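Local coordinates for genome polyprotein (Chicken sicinivirus JSY, PDB 6QWT), which supplies, in this C-terminal 3Dpol portion of the viral polyprotein, the RNA-dependent RNA polymerase that is expected to copy viral RNA, at residues 25-30 and 442-447; 382-387 and 397-401; 436-440 and 456-462. All coordinates share one frame. Residues are numbered along the deposited sequence.

Contact 1: 25-30 and 442-447; sequences PAYGAF and TVQAQC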
loop_
_atom_site.group_PDB
_atom_site.type_symbol
_atom_site.label_atom_id
_atom_site.label_comp_id
_atom_site.label_asym_id
_atom_site.label_seq_id
_atom_site.Cartn_x
_atom_site.Cartn_y
_atom_site.Cartn_z
ATOM N N PRO A 25 -0.480 17.793 -22.489
ATOM C CA PRO A 25 -0.034 18.084 -23.864
ATOM C C PRO A 25 0.364 16.849 -24.666
ATOM O O PRO A 25 0.565 16.966 -25.881
ATOM C CB PRO A 25 1.171 19.011 -23.654
ATOM C CG PRO A 25 0.923 19.653 -22.333
ATOM C CD PRO A 25 0.253 18.601 -21.495
ATOM N N ALA A 26 0.482 15.681 -24.034
ATOM C CA ALA A 26 0.846 14.451 -24.725
ATOM C C ALA A 26 -0.339 13.507 -24.897
ATOM O O ALA A 26 -0.142 12.326 -25.196
ATOM C CB ALA A 26 1.979 13.744 -23.979
ATOM N N TYR A 27 -1.568 14.019 -24.754
ATOM C CA TYR A 27 -2.740 13.151 -24.637
ATOM C C TYR A 27 -2.950 12.252 -25.857
ATOM O O TYR A 27 -3.485 11.148 -25.722
ATOM C CB TYR A 27 -3.998 13.986 -24.392
ATOM C CG TYR A 27 -5.264 13.171 -24.507
ATOM C CD1 TYR A 27 -6.029 13.195 -25.666
ATOM C CD2 TYR A 27 -5.681 12.355 -23.464
ATOM C CE1 TYR A 27 -7.179 12.438 -25.780
ATOM C CE2 TYR A 27 -6.832 11.597 -23.566
ATOM C CZ TYR A 27 -7.576 11.642 -24.728
ATOM O OH TYR A 27 -8.725 10.889 -24.834
ATOM N N GLY A 28 -2.578 12.691 -27.048
ATOM C CA GLY A 28 -2.823 11.782 -28.149
ATOM C C GLY A 28 -1.748 10.751 -28.439
ATOM O O GLY A 28 -1.886 10.001 -29.412
ATOM N N ALA A 29 -0.697 10.670 -27.614
ATOM C CA ALA A 29 0.513 9.937 -27.991
ATOM C C ALA A 29 0.259 8.443 -28.174
ATOM O O ALA A 29 0.767 7.837 -29.125
ATOM C CB ALA A 29 1.605 10.166 -26.946
ATOM N N PHE A 30 -0.501 7.830 -27.277
ATOM C CA PHE A 30 -0.765 6.401 -27.298
ATOM C C PHE A 30 -2.264 6.152 -27.299
ATOM O O PHE A 30 -3.046 7.023 -26.901
ATOM C CB PHE A 30 -0.124 5.704 -26.087
ATOM C CG PHE A 30 1.353 5.936 -25.971
ATOM C CD1 PHE A 30 2.252 5.104 -26.621
ATOM C CD2 PHE A 30 1.846 6.989 -25.217
ATOM C CE1 PHE A 30 3.613 5.319 -26.520
ATOM C CE2 PHE A 30 3.207 7.208 -25.113
ATOM C CZ PHE A 30 4.092 6.372 -25.766
ATOM N N THR A 442 7.852 9.308 -29.132
ATOM C CA THR A 442 6.408 9.372 -29.336
ATOM C C THR A 442 5.781 10.480 -28.498
ATOM O O THR A 442 4.896 11.203 -28.972
ATOM C CB THR A 442 5.771 8.023 -29.006
ATOM O OG1 THR A 442 6.386 7.000 -29.793
ATOM C CG2 THR A 442 4.275 8.048 -29.299
ATOM N N VAL A 443 6.234 10.636 -27.254
ATOM C CA VAL A 443 5.704 11.686 -26.393
ATOM C C VAL A 443 6.087 13.060 -26.929
ATOM O O VAL A 443 5.282 13.998 -26.901
ATOM C CB VAL A 443 6.196 11.473 -24.949
ATOM C CG1 VAL A 443 5.962 12.719 -24.105
ATOM C CG2 VAL A 443 5.509 10.258 -24.334
ATOM N N GLN A 444 7.313 13.197 -27.445
ATOM C CA GLN A 444 7.772 14.494 -27.929
ATOM C C GLN A 444 6.991 14.943 -29.159
ATOM O O GLN A 444 6.668 16.129 -29.298
ATOM C CB GLN A 444 9.267 14.439 -28.237
ATOM C CG GLN A 444 9.797 15.676 -28.940
ATOM C CD GLN A 444 11.177 16.060 -28.461
ATOM O OE1 GLN A 444 12.120 15.276 -28.565
ATOM N NE2 GLN A 444 11.304 17.269 -27.927
ATOM N N ALA A 445 6.679 14.014 -30.063
ATOM C CA ALA A 445 5.952 14.386 -31.272
ATOM C C ALA A 445 4.551 14.883 -30.939
ATOM O O ALA A 445 4.076 15.862 -31.526
ATOM C CB ALA A 445 5.894 13.204 -32.239
ATOM N N GLN A 446 3.880 14.230 -29.988
ATOM C CA GLN A 446 2.550 14.677 -29.588
ATOM C C GLN A 446 2.615 16.016 -28.862
ATOM O O GLN A 446 1.783 16.898 -29.105
ATOM C CB GLN A 446 1.881 13.621 -28.710
ATOM C CG GLN A 446 0.410 13.883 -28.447
ATOM C CD GLN A 446 -0.426 13.807 -29.710
ATOM O OE1 GLN A 446 -0.430 12.793 -30.407
ATOM N NE2 GLN A 446 -1.140 14.888 -30.013
ATOM N N CYS A 447 3.598 16.184 -27.972
ATOM C CA CYS A 447 3.735 17.440 -27.240
ATOM C C CYS A 447 3.993 18.609 -28.182
ATOM O O CYS A 447 3.536 19.732 -27.933
ATOM C CB CYS A 447 4.865 17.333 -26.217
ATOM S SG CYS A 447 4.499 16.292 -24.795
#
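This is a packing contact between an N-terminal loop and a helix near the C-terminus. The loop 25-30 lies between strand 22-23 and strand 34-36; its partner is one face of helix 433-449. No clear hydrogen bond crosses the interface. Residues Ala26 to Ala29 form a type I beta turn, closed by the hydrogen bond from Ala29 N to Ala26 O, 3.0 Å. The turn lays two small side chains against the helix. Ala26 CB sits 3.7 Å from Cys447 SG and 4.1 Å from Val443 CG1. Ala29 CB lies 3.9 Å from Gln446 CB. The aliphatic part of Gln446 also rests on the turn, with its CG 3.6 Å from Ala26 O. At the far end of the loop, Phe30 takes Thr442 CG2 over its ring face, a CH-pi contact 4.2 Å from the centroid. Val443 CG2 meets Phe30 CE2 at the ring edge, 3.9 Å away. At the other end, Pro25 O receives a CA-H...O contact from Cys447 CA at 3.5 Å, and Ser450 also hydrogen-bonds to this carbonyl. Phe417 of helix 417-428 packs on Pro25, Ala26 and Cys447. An N-terminal segment resting on the thumb is consistent with the fingers-thumb bridge of picornaviral polymerases, which closes their right-hand fold into a ring.

Contact 2: 382-387 and 397-401; sequences LKRHFV and HPVIS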
loop_
_atom_site.group_PDB
_atom_site.type_symbol
_atom_site.label_atom_id
_atom_site.label_comp_id
_atom_site.label_asym_id
_atom_site.label_seq_id
_atom_site.Cartn_x
_atom_site.Cartn_y
_atom_site.Cartn_z
ATOM N N LEU A 382 4.469 -5.358 -7.901
ATOM C CA LEU A 382 4.234 -3.918 -8.002
ATOM C C LEU A 382 4.325 -3.463 -9.459
ATOM O O LEU A 382 4.980 -2.472 -9.793
ATOM C CB LEU A 382 5.205 -3.134 -7.116
ATOM C CG LEU A 382 5.213 -3.486 -5.626
ATOM C CD1 LEU A 382 6.385 -2.814 -4.919
ATOM C CD2 LEU A 382 3.892 -3.101 -4.973
ATOM N N LYS A 383 3.669 -4.228 -10.335
ATOM C CA LYS A 383 3.594 -3.960 -11.771
ATOM C C LYS A 383 4.954 -4.029 -12.466
ATOM O O LYS A 383 5.106 -3.513 -13.579
ATOM C CB LYS A 383 2.933 -2.603 -12.049
ATOM C CG LYS A 383 1.470 -2.513 -11.616
ATOM C CD LYS A 383 0.869 -1.160 -11.986
ATOM C CE LYS A 383 -0.414 -1.316 -12.795
ATOM N NZ LYS A 383 -0.648 -0.159 -13.715
ATOM N N ARG A 384 5.951 -4.674 -11.858
ATOM C CA ARG A 384 7.303 -4.691 -12.405
ATOM C C ARG A 384 7.812 -6.117 -12.568
ATOM O O ARG A 384 7.639 -6.955 -11.678
ATOM C CB ARG A 384 8.278 -3.915 -11.508
ATOM C CG ARG A 384 7.945 -2.441 -11.330
ATOM C CD ARG A 384 8.478 -1.940 -9.994
ATOM N NE ARG A 384 8.626 -0.487 -9.946
ATOM C CZ ARG A 384 7.696 0.344 -9.482
ATOM N NH1 ARG A 384 6.541 -0.132 -9.034
ATOM N NH2 ARG A 384 7.919 1.651 -9.466
ATOM N N HIS A 385 8.455 -6.380 -13.705
ATOM C CA HIS A 385 9.198 -7.616 -13.900
ATOM C C HIS A 385 10.576 -7.513 -13.245
ATOM O O HIS A 385 10.993 -6.454 -12.769
ATOM C CB HIS A 385 9.354 -7.926 -15.390
ATOM C CG HIS A 385 8.158 -8.581 -16.007
ATOM N ND1 HIS A 385 7.180 -7.870 -16.671
ATOM C CD2 HIS A 385 7.786 -9.882 -16.072
ATOM C CE1 HIS A 385 6.256 -8.704 -17.113
ATOM N NE2 HIS A 385 6.599 -9.930 -16.761
ATOM N N PHE A 386 11.282 -8.643 -13.218
ATOM C CA PHE A 386 12.674 -8.716 -12.781
ATOM C C PHE A 386 13.509 -9.089 -14.002
ATOM O O PHE A 386 13.386 -10.203 -14.524
ATOM C CB PHE A 386 12.861 -9.743 -11.662
ATOM C CG PHE A 386 12.082 -9.441 -10.405
ATOM C CD1 PHE A 386 10.719 -9.694 -10.334
ATOM C CD2 PHE A 386 12.717 -8.927 -9.286
ATOM C CE1 PHE A 386 10.004 -9.423 -9.179
ATOM C CE2 PHE A 386 12.009 -8.653 -8.127
ATOM C CZ PHE A 386 10.647 -8.903 -8.075
ATOM N N VAL A 387 14.354 -8.165 -14.463
ATOM C CA VAL A 387 15.168 -8.376 -15.651
ATOM C C VAL A 387 16.631 -8.093 -15.330
ATOM O O VAL A 387 16.985 -6.952 -15.020
ATOM C CB VAL A 387 14.707 -7.506 -16.833
ATOM C CG1 VAL A 387 15.626 -7.715 -18.026
ATOM C CG2 VAL A 387 13.263 -7.830 -17.201
ATOM N N HIS A 397 17.012 -5.102 -13.021
ATOM C CA HIS A 397 16.188 -3.945 -13.348
ATOM C C HIS A 397 14.741 -4.184 -12.920
ATOM O O HIS A 397 14.195 -5.265 -13.156
ATOM C CB HIS A 397 16.217 -3.662 -14.851
ATOM C CG HIS A 397 17.523 -3.128 -15.353
ATOM N ND1 HIS A 397 17.814 -1.781 -15.385
ATOM C CD2 HIS A 397 18.603 -3.759 -15.872
ATOM C CE1 HIS A 397 19.023 -1.605 -15.889
ATOM N NE2 HIS A 397 19.523 -2.789 -16.192
ATOM N N PRO A 398 14.100 -3.196 -12.296
ATOM C CA PRO A 398 12.636 -3.219 -12.167
ATOM C C PRO A 398 11.994 -2.663 -13.427
ATOM O O PRO A 398 12.054 -1.459 -13.696
ATOM C CB PRO A 398 12.385 -2.324 -10.946
ATOM C CG PRO A 398 13.535 -1.366 -10.942
ATOM C CD PRO A 398 14.711 -2.073 -11.566
ATOM N N VAL A 399 11.389 -3.546 -14.216
ATOM C CA VAL A 399 10.824 -3.185 -15.511
ATOM C C VAL A 399 9.311 -3.114 -15.345
ATOM O O VAL A 399 8.621 -4.139 -15.353
ATOM C CB VAL A 399 11.235 -4.174 -16.604
ATOM C CG1 VAL A 399 10.711 -3.723 -17.966
ATOM C CG2 VAL A 399 12.751 -4.314 -16.627
ATOM N N ILE A 400 8.792 -1.900 -15.197
ATOM C CA ILE A 400 7.361 -1.692 -15.020
ATOM C C ILE A 400 6.653 -1.879 -16.355
ATOM O O ILE A 400 7.249 -1.729 -17.429
ATOM C CB ILE A 400 7.090 -0.300 -14.410
ATOM C CG1 ILE A 400 5.697 -0.243 -13.775
ATOM C CG2 ILE A 400 7.273 0.803 -15.446
ATOM C CD1 ILE A 400 5.556 0.844 -12.726
ATOM N N SER A 401 5.373 -2.233 -16.288
ATOM C CA SER A 401 4.583 -2.418 -17.496
ATOM C C SER A 401 4.552 -1.119 -18.296
ATOM O O SER A 401 4.327 -0.047 -17.718
ATOM C CB SER A 401 3.161 -2.853 -17.145
ATOM O OG SER A 401 2.536 -1.895 -16.307
HETATM O O HOH W 1 -0.301 -2.664 -15.921
HETATM O O HOH W 2 7.037 -5.257 -17.238
#
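Strands 384-388 and 396-400 form an antiparallel beta hairpin, joined here by four backbone hydrogen bonds in two hydrogen-bonded pairs. His385 N gives to Val399 O at 2.8 Å, and Val399 N to His385 O at 3.3 Å. Val387 N gives to His397 O at 3.2 Å, and His397 N to Val387 O at 2.7 Å. Pro398 has no amide hydrogen, but it faces Phe386 in a non-hydrogen-bonded pair, so no cross-strand bond is lost. Just past the strand, Ser401 N donates to Lys383 O at 3.0 Å.

Two carbonyls have a second donor. Water 2 gives to Val399 O at 2.7 Å and also bonds His385 ND1 at 2.7 Å. His385 O accepts Trp216 NE1 as well. Arg384 NH1 donates to Leu382 O, 2.9 Å, within its own segment. His397 uses both ring nitrogens, with Asp389 and His430. Ser401 OG bonds Thr404 and water 1, the latter at 3.0 Å.

The sequence and hairpin fit motif E, the primer grip of viral RNA polymerases. Arg384, Phe386, Pro398 and Ile400 share one face of the hairpin. Trp216 of helix 212-222 touches the first three, while Leu427 of helix 417-428 packs on Arg384 and Ile400.

Contact 3: 436-440 and 456-462; sequences YQKWC and FIPYEVL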
loop_
_atom_site.group_PDB
_atom_site.type_symbol
_atom_site.label_atom_id
_atom_site.label_comp_id
_atom_site.label_asym_id
_atom_site.label_seq_id
_atom_site.Cartn_x
_atom_site.Cartn_y
_atom_site.Cartn_z
ATOM N N TYR A 436 13.208 2.980 -24.245
ATOM C CA TYR A 436 13.103 4.298 -23.632
ATOM C C TYR A 436 13.029 5.387 -24.691
ATOM O O TYR A 436 12.210 6.307 -24.592
ATOM C CB TYR A 436 14.298 4.527 -22.709
ATOM C CG TYR A 436 14.349 5.884 -22.046
ATOM C CD1 TYR A 436 13.329 6.307 -21.201
ATOM C CD2 TYR A 436 15.424 6.740 -22.253
ATOM C CE1 TYR A 436 13.377 7.548 -20.587
ATOM C CE2 TYR A 436 15.479 7.983 -21.643
ATOM C CZ TYR A 436 14.452 8.380 -20.811
ATOM O OH TYR A 436 14.503 9.615 -20.198
ATOM N N GLN A 437 13.873 5.291 -25.722
ATOM C CA GLN A 437 13.883 6.310 -26.765
ATOM C C GLN A 437 12.565 6.336 -27.527
ATOM O O GLN A 437 12.072 7.409 -27.891
ATOM C CB GLN A 437 15.050 6.070 -27.720
ATOM C CG GLN A 437 15.340 7.245 -28.634
ATOM C CD GLN A 437 15.611 8.520 -27.861
ATOM O OE1 GLN A 437 16.384 8.525 -26.901
ATOM N NE2 GLN A 437 14.965 9.607 -28.268
ATOM N N LYS A 438 11.977 5.160 -27.778
ATOM C CA LYS A 438 10.712 5.106 -28.506
ATOM C C LYS A 438 9.606 5.819 -27.737
ATOM O O LYS A 438 8.795 6.543 -28.326
ATOM C CB LYS A 438 10.325 3.653 -28.786
ATOM C CG LYS A 438 11.119 3.000 -29.909
ATOM C CD LYS A 438 10.831 1.504 -29.989
ATOM C CE LYS A 438 11.608 0.838 -31.121
ATOM N NZ LYS A 438 13.078 0.843 -30.880
ATOM N N TRP A 439 9.559 5.623 -26.419
ATOM C CA TRP A 439 8.596 6.343 -25.595
ATOM C C TRP A 439 8.858 7.844 -25.640
ATOM O O TRP A 439 7.931 8.641 -25.821
ATOM C CB TRP A 439 8.647 5.821 -24.159
ATOM C CG TRP A 439 7.784 6.593 -23.211
ATOM C CD1 TRP A 439 6.422 6.553 -23.120
ATOM C CD2 TRP A 439 8.225 7.527 -22.217
ATOM N NE1 TRP A 439 5.987 7.404 -22.133
ATOM C CE2 TRP A 439 7.075 8.014 -21.562
ATOM C CE3 TRP A 439 9.480 8.001 -21.819
ATOM C CZ2 TRP A 439 7.142 8.950 -20.531
ATOM C CZ3 TRP A 439 9.545 8.931 -20.796
ATOM C CH2 TRP A 439 8.384 9.395 -20.162
ATOM N N CYS A 440 10.123 8.248 -25.488
ATOM C CA CYS A 440 10.456 9.672 -25.518
ATOM C C CYS A 440 10.087 10.302 -26.856
ATOM O O CYS A 440 9.524 11.401 -26.899
ATOM C CB CYS A 440 11.945 9.878 -25.234
ATOM S SG CYS A 440 12.506 9.361 -23.593
ATOM N N PHE A 456 13.781 15.267 -21.775
ATOM C CA PHE A 456 13.910 13.951 -21.164
ATOM C C PHE A 456 15.296 13.782 -20.559
ATOM O O PHE A 456 16.299 14.192 -21.151
ATOM C CB PHE A 456 13.647 12.848 -22.191
ATOM C CG PHE A 456 12.294 12.935 -22.848
ATOM C CD1 PHE A 456 11.191 12.318 -22.278
ATOM C CD2 PHE A 456 12.128 13.632 -24.036
ATOM C CE1 PHE A 456 9.943 12.393 -22.881
ATOM C CE2 PHE A 456 10.885 13.712 -24.643
ATOM C CZ PHE A 456 9.790 13.094 -24.063
ATOM N N ILE A 457 15.345 13.185 -19.372
ATOM C CA ILE A 457 16.637 12.840 -18.769
ATOM C C ILE A 457 17.372 11.875 -19.692
ATOM O O ILE A 457 16.793 10.847 -20.099
ATOM C CB ILE A 457 16.435 12.215 -17.379
ATOM C CG1 ILE A 457 15.559 13.118 -16.512
ATOM C CG2 ILE A 457 17.781 11.954 -16.707
ATOM C CD1 ILE A 457 15.075 12.452 -15.240
ATOM N N PRO A 458 18.621 12.146 -20.067
ATOM C CA PRO A 458 19.323 11.248 -20.992
ATOM C C PRO A 458 19.492 9.861 -20.390
ATOM O O PRO A 458 19.665 9.703 -19.179
ATOM C CB PRO A 458 20.675 11.939 -21.211
ATOM C CG PRO A 458 20.460 13.364 -20.780
ATOM C CD PRO A 458 19.448 13.302 -19.682
ATOM N N TYR A 459 19.425 8.848 -21.260
ATOM C CA TYR A 459 19.526 7.467 -20.794
ATOM C C TYR A 459 20.831 7.225 -20.047
ATOM O O TYR A 459 20.859 6.481 -19.058
ATOM C CB TYR A 459 19.400 6.494 -21.970
ATOM C CG TYR A 459 19.609 5.054 -21.555
ATOM C CD1 TYR A 459 18.555 4.295 -21.060
ATOM C CD2 TYR A 459 20.863 4.458 -21.634
ATOM C CE1 TYR A 459 18.744 2.984 -20.662
ATOM C CE2 TYR A 459 21.060 3.150 -21.241
ATOM C CZ TYR A 459 19.998 2.418 -20.755
ATOM O OH TYR A 459 20.190 1.112 -20.365
ATOM N N GLU A 460 21.927 7.840 -20.506
ATOM C CA GLU A 460 23.218 7.622 -19.862
ATOM C C GLU A 460 23.217 8.113 -18.421
ATOM O O GLU A 460 23.899 7.533 -17.568
ATOM C CB GLU A 460 24.328 8.313 -20.653
ATOM C CG GLU A 460 24.769 7.545 -21.882
ATOM C CD GLU A 460 24.377 8.239 -23.166
ATOM O OE1 GLU A 460 25.181 8.210 -24.122
ATOM O OE2 GLU A 460 23.266 8.815 -23.217
ATOM N N VAL A 461 22.466 9.179 -18.135
ATOM C CA VAL A 461 22.356 9.672 -16.765
ATOM C C VAL A 461 21.584 8.680 -15.904
ATOM O O VAL A 461 21.987 8.362 -14.778
ATOM C CB VAL A 461 21.695 11.063 -16.748
ATOM C CG1 VAL A 461 21.311 11.457 -15.324
ATOM C CG2 VAL A 461 22.618 12.104 -17.370
ATOM N N LEU A 462 20.460 8.177 -16.418
ATOM C CA LEU A 462 19.635 7.271 -15.628
ATOM C C LEU A 462 20.337 5.938 -15.403
ATOM O O LEU A 462 20.301 5.392 -14.295
ATOM C CB LEU A 462 18.283 7.063 -16.311
ATOM C CG LEU A 462 17.425 8.327 -16.407
ATOM C CD1 LEU A 462 16.259 8.139 -17.371
ATOM C CD2 LEU A 462 16.933 8.748 -15.028
#
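This contact belongs to what is, as in other picornaviral polymerases, probably the helical thumb, where helix 433-449 meets the start of helix 459-469 and the loop before it. The hydrogen bond across the two segments runs from Tyr436 OH to Ile457 O, 2.6 Å. It ties a side chain of the first helix to the backbone just ahead of the second, where Pro458 occupies the N-cap position. The rest of Tyr436 is wedged among apolar groups. Its CZ lies 3.9 Å from Leu462 CD1, and its CD2 lies 4.0 Å from Tyr459 CB.

One turn further along, Phe456 lies flat over Cys440. Cys440 CB stands 3.7 Å from the ring centroid and almost on its normal, a CH-pi contact. Cys440 SG is 3.9 Å from the same centroid over the same face, a sulfur-aromatic contact. Phe456 also presents its edge to the face of Trp439 in an offset edge-to-face pair. The planes meet at 73°, with the Phe456 and Trp439 six-membered ring centroids 5.8 Å apart.

From helix 417-428, Leu424 packs on Trp439, Cys425 on Tyr436 and Tyr426 on Leu462. Packing of a C-terminal helix against the aromatic loop residue ahead of the next helix fits the mainly helical thumb of picornaviral polymerases.

Overall arrangement
Contacts 1 and 3 share helix 433-449, and their centres are 15 Å apart. They touch: Phe30 CZ lies 3.5 Å from Trp439 CD1, and Val443 CG1 lies 3.8 Å from Phe456 CZ. The N-terminal loop and the 456-462 segment thus pack on one helix. Contact 2 is separate, with its centre 24 Å from that of contact 1 and 17 Å from that of contact 3. Along the chain, 25-30 comes first, then the hairpin of contact 2, then the segments of contacts 3 and 1 alternating. Helix 417-428 packs on parts of all three. The layout is consistent with a motif E hairpin beside a helical thumb that the N-terminal region reaches.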